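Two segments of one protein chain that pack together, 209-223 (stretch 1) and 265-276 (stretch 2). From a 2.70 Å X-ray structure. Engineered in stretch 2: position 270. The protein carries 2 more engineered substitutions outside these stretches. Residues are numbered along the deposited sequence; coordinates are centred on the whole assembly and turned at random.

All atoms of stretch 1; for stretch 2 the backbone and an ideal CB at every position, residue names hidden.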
# COMPACT_ATOMS: atom_id res chain seq x y z
N ASN A 209 -15.61 13.90 4.78
CA ASN A 209 -15.14 15.05 4.01
C ASN A 209 -14.24 16.05 4.78
O ASN A 209 -13.88 17.08 4.24
CB ASN A 209 -16.31 15.77 3.30
CG ASN A 209 -17.18 16.55 4.26
OD1 ASN A 209 -16.87 16.63 5.45
ND2 ASN A 209 -18.26 17.13 3.74
N HIS A 210 -13.86 15.73 6.01
CA HIS A 210 -12.84 16.50 6.74
C HIS A 210 -11.44 15.96 6.52
O HIS A 210 -10.44 16.56 6.96
CB HIS A 210 -13.14 16.54 8.24
CG HIS A 210 -13.14 15.19 8.91
ND1 HIS A 210 -14.28 14.48 9.13
CD2 HIS A 210 -12.10 14.43 9.42
CE1 HIS A 210 -13.97 13.32 9.74
NE2 HIS A 210 -12.64 13.28 9.91
N VAL A 211 -11.32 14.81 5.85
CA VAL A 211 -10.04 14.15 5.69
C VAL A 211 -9.33 14.69 4.45
O VAL A 211 -9.88 14.66 3.37
CB VAL A 211 -10.22 12.62 5.58
CG1 VAL A 211 -8.87 11.93 5.40
CG2 VAL A 211 -10.98 12.11 6.80
N HIS A 212 -8.10 15.15 4.62
CA HIS A 212 -7.31 15.66 3.50
C HIS A 212 -5.84 15.42 3.75
O HIS A 212 -5.42 15.26 4.89
CB HIS A 212 -7.57 17.16 3.31
CG HIS A 212 -7.26 17.98 4.54
ND1 HIS A 212 -8.08 18.00 5.65
CD2 HIS A 212 -6.12 18.77 4.86
CE1 HIS A 212 -7.50 18.77 6.62
NE2 HIS A 212 -6.31 19.25 6.14
N GLY A 213 -5.03 15.37 2.70
CA GLY A 213 -3.58 15.32 2.84
C GLY A 213 -3.03 13.94 3.08
O GLY A 213 -3.60 12.93 2.68
N VAL A 214 -1.87 13.90 3.72
CA VAL A 214 -1.11 12.67 3.87
C VAL A 214 -1.53 11.94 5.14
O VAL A 214 -1.62 12.55 6.20
CB VAL A 214 0.39 12.90 3.98
CG1 VAL A 214 1.06 11.58 4.32
CG2 VAL A 214 0.93 13.48 2.69
N LEU A 215 -1.80 10.64 4.99
CA LEU A 215 -2.12 9.74 6.09
C LEU A 215 -1.19 8.52 6.04
O LEU A 215 -0.97 7.95 4.98
CB LEU A 215 -3.57 9.25 5.98
CG LEU A 215 -4.70 10.28 5.94
CD1 LEU A 215 -6.02 9.59 5.66
CD2 LEU A 215 -4.71 11.07 7.23
N ASN A 216 -0.65 8.14 7.18
CA ASN A 216 0.24 6.98 7.22
C ASN A 216 -0.60 5.75 7.40
O ASN A 216 -1.28 5.61 8.42
CB ASN A 216 1.29 7.09 8.34
CG ASN A 216 2.44 8.02 7.98
OD1 ASN A 216 2.81 8.16 6.81
ND2 ASN A 216 3.01 8.66 9.00
N GLY A 217 -0.58 4.89 6.40
CA GLY A 217 -1.34 3.65 6.42
C GLY A 217 -0.61 2.52 7.14
O GLY A 217 -0.18 1.54 6.52
N VAL A 218 -0.43 2.72 8.45
CA VAL A 218 0.27 1.77 9.31
C VAL A 218 -0.50 1.58 10.60
O VAL A 218 -1.22 2.49 11.04
CB VAL A 218 1.71 2.21 9.62
CG1 VAL A 218 2.48 2.28 8.32
CG2 VAL A 218 1.77 3.55 10.36
N ALA A 219 -0.42 0.37 11.17
CA ALA A 219 -1.01 0.10 12.47
C ALA A 219 -0.19 0.89 13.46
O ALA A 219 1.00 1.10 13.23
CB ALA A 219 -0.97 -1.38 12.81
N PRO A 220 -0.80 1.36 14.54
CA PRO A 220 -0.03 2.10 15.53
C PRO A 220 0.75 1.11 16.36
O PRO A 220 0.42 0.85 17.51
CB PRO A 220 -1.11 2.80 16.36
CG PRO A 220 -2.28 1.86 16.27
CD PRO A 220 -2.21 1.19 14.92
N SER A 221 1.80 0.56 15.76
CA SER A 221 2.56 -0.52 16.37
C SER A 221 4.04 -0.19 16.25
O SER A 221 4.43 0.65 15.45
CB SER A 221 2.22 -1.84 15.65
OG SER A 221 3.17 -2.86 15.89
N SER A 222 4.84 -0.84 17.06
CA SER A 222 6.29 -0.64 17.05
C SER A 222 7.03 -1.93 16.70
O SER A 222 8.19 -2.10 17.08
CB SER A 222 6.76 -0.15 18.43
OG SER A 222 6.20 1.11 18.67
N ALA A 223 6.36 -2.83 16.00
CA ALA A 223 6.96 -4.11 15.69
C ALA A 223 8.30 -3.91 15.02
O ALA A 223 8.47 -3.01 14.20
CB ALA A 223 6.05 -4.93 14.78
N UNK A 265 11.58 1.82 8.81
CA UNK A 265 11.23 3.15 9.30
C UNK A 265 10.26 2.97 10.46
O UNK A 265 9.28 2.22 10.33
CB UNK A 265 10.62 4.02 8.20
N UNK A 266 10.47 3.69 11.55
CA UNK A 266 9.45 3.74 12.60
C UNK A 266 8.43 4.82 12.21
O UNK A 266 8.75 6.00 12.17
CB UNK A 266 10.07 4.03 13.97
N UNK A 267 7.22 4.41 11.87
CA UNK A 267 6.23 5.34 11.35
C UNK A 267 5.03 5.39 12.29
O UNK A 267 4.38 4.38 12.53
CB UNK A 267 5.80 4.94 9.94
N UNK A 268 4.69 6.61 12.72
CA UNK A 268 3.47 6.87 13.49
C UNK A 268 2.33 7.38 12.61
O UNK A 268 2.51 8.28 11.79
CB UNK A 268 3.76 7.88 14.60
N UNK A 269 1.13 6.82 12.79
CA UNK A 269 -0.04 7.26 12.06
C UNK A 269 -0.76 8.35 12.84
O UNK A 269 -1.89 8.14 13.30
CB UNK A 269 -0.98 6.08 11.78
N UNK A 270 -0.11 9.49 13.00
CA UNK A 270 -0.65 10.58 13.82
C UNK A 270 -1.89 11.17 13.16
O UNK A 270 -2.96 11.22 13.76
CB UNK A 270 0.40 11.67 14.04
N UNK A 271 -1.73 11.59 11.91
CA UNK A 271 -2.81 12.19 11.17
C UNK A 271 -3.93 11.18 10.88
O UNK A 271 -5.10 11.55 10.86
CB UNK A 271 -2.28 12.78 9.86
N UNK A 272 -3.56 9.93 10.68
CA UNK A 272 -4.55 8.89 10.42
C UNK A 272 -5.48 8.80 11.63
O UNK A 272 -6.69 8.77 11.48
CB UNK A 272 -3.88 7.54 10.14
N UNK A 273 -4.90 8.73 12.82
CA UNK A 273 -5.72 8.63 14.03
C UNK A 273 -6.56 9.91 14.23
O UNK A 273 -7.69 9.86 14.69
CB UNK A 273 -4.83 8.38 15.25
N UNK A 274 -6.00 11.04 13.85
CA UNK A 274 -6.67 12.33 13.99
C UNK A 274 -7.90 12.45 13.11
O UNK A 274 -8.73 13.29 13.36
CB UNK A 274 -5.70 13.46 13.66
N UNK A 275 -8.01 11.61 12.08
CA UNK A 275 -9.19 11.61 11.21
C UNK A 275 -10.40 10.98 11.87
O UNK A 275 -11.50 10.98 11.30
CB UNK A 275 -8.88 10.87 9.91
N UNK A 276 -10.22 10.39 13.04
CA UNK A 276 -11.30 9.66 13.71
C UNK A 276 -11.36 8.17 13.35
O UNK A 276 -12.14 7.44 13.94
CB UNK A 276 -12.64 10.31 13.37

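Position 265 lies beyond the reach of stretch 1; the deposited residue is Gln265. At 266, CA-to-CB points sideways and a long flexible side chain could reach Ser222. Lys266 does so, its CE lying 3.4 Å from OG of Ser222.

Position 267 points toward stretch 1, its ideal CB 4.3 Å from CG2 of Val218 and 4.7 Å from ND2 of Asn216. A compact apolar residue such as valine, isoleucine or alanine would suit. Val267 packs CG1 at 4.0 Å from Val218 CG2, while a water donates to both its O and the O of Ser221. Position 268 points away, so stretch 1 places little demand on its side chain and uses the backbone: ND2 of Asn216 donates to the O of Ile268 at 2.9 Å.

At 269, the N-cap position, the ideal CB sits 3.4 Å from Asn216 O and 3.7 Å from Val218 O. This narrow site favours a small or compact side chain; phi of -91° is compatible with proline. In Pro269, CB lies 3.9 Å from Val218 CG2, and CG lies 4.0 Å from Pro220 CB.

Position 270 faces no part of stretch 1, and many residues would fit. The engineered Arg270 leads its end away.

At 271, CA-to-CB points toward the strand, near Val214 O and Leu215 CD2. Carbonyl oxygens along stretch 1 invite a long donor, lysine, arginine or perhaps glutamine. Arg271 CB lies 4.0 Å from Leu215 CD2, and its NE donates to Val214 O at 3.0 Å.

The ideal CB of 272 is 3.7 Å from Asn216 O, a setting for a short hydroxyl, serine or threonine, although alanine would also fit. Thr272 OG1 donates to Asn216 O at 2.7 Å.

Position 273 points sideways, and a longer apolar chain could reach Pro220; Leu273 brings CD1 to 4.5 Å from Pro220 CB. Position 274 points sideways with nothing of stretch 1 within 5.5 Å of its ideal CB, so many residues would do; it is Ala274.

Position 275 points toward Val211, His210 and Leu215, suiting a small or beta-branched residue. Thr275 sets CB 3.9 Å from Val211 CG2 and CG2 3.6 Å from Leu215 CD2; its OG1 turns back to Thr272 O at 2.7 Å, and its own O accepts from His210 NE2 at 2.9 Å. At 276, phi of 90° would jam a CB against the preceding carbonyl, calling for glycine, and Gly276 is found.

Stretch 2 (265-276) QKVIPRRTLATG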
# COMPACT_ATOMS: atom_id res chain seq x y z
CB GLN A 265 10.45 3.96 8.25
CG GLN A 265 10.96 3.98 6.83
CD GLN A 265 10.62 2.76 6.01
OE1 GLN A 265 9.98 1.83 6.48
NE2 GLN A 265 11.05 2.77 4.74
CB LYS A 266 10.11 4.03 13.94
CG LYS A 266 9.18 4.39 15.10
CD LYS A 266 8.13 3.33 15.42
CE LYS A 266 7.38 3.64 16.75
NZ LYS A 266 8.17 4.21 17.91
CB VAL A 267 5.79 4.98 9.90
CG1 VAL A 267 4.80 6.01 9.39
CG2 VAL A 267 7.00 4.94 8.96
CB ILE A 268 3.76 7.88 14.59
CG1 ILE A 268 4.86 7.34 15.49
CG2 ILE A 268 2.50 8.19 15.35
CD1 ILE A 268 5.51 8.41 16.35
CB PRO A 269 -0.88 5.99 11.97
CG PRO A 269 -0.58 5.26 13.23
CD PRO A 269 0.80 5.68 13.68
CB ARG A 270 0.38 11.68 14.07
CG ARG A 270 -0.09 12.65 15.13
CD ARG A 270 0.88 13.66 15.69
NE ARG A 270 2.26 13.36 15.39
CZ ARG A 270 3.04 12.54 16.11
NH1 ARG A 270 2.59 11.86 17.15
NH2 ARG A 270 4.31 12.37 15.75
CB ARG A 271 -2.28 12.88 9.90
CG ARG A 271 -1.56 14.17 10.27
CD ARG A 271 -1.20 15.09 9.12
NE ARG A 271 -2.05 14.90 7.96
CZ ARG A 271 -3.21 15.50 7.73
NH1 ARG A 271 -3.72 16.36 8.58
NH2 ARG A 271 -3.87 15.22 6.63
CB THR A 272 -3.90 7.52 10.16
OG1 THR A 272 -2.91 7.63 9.14
CG2 THR A 272 -4.93 6.50 9.72
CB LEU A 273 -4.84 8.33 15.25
CG LEU A 273 -4.28 6.90 15.38
CD1 LEU A 273 -3.18 6.77 16.43
CD2 LEU A 273 -5.45 5.95 15.60
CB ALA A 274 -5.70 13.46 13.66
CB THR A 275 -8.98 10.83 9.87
OG1 THR A 275 -8.89 9.43 10.14
CG2 THR A 275 -7.75 11.30 9.09
O HOH W 1 3.58 3.34 14.77
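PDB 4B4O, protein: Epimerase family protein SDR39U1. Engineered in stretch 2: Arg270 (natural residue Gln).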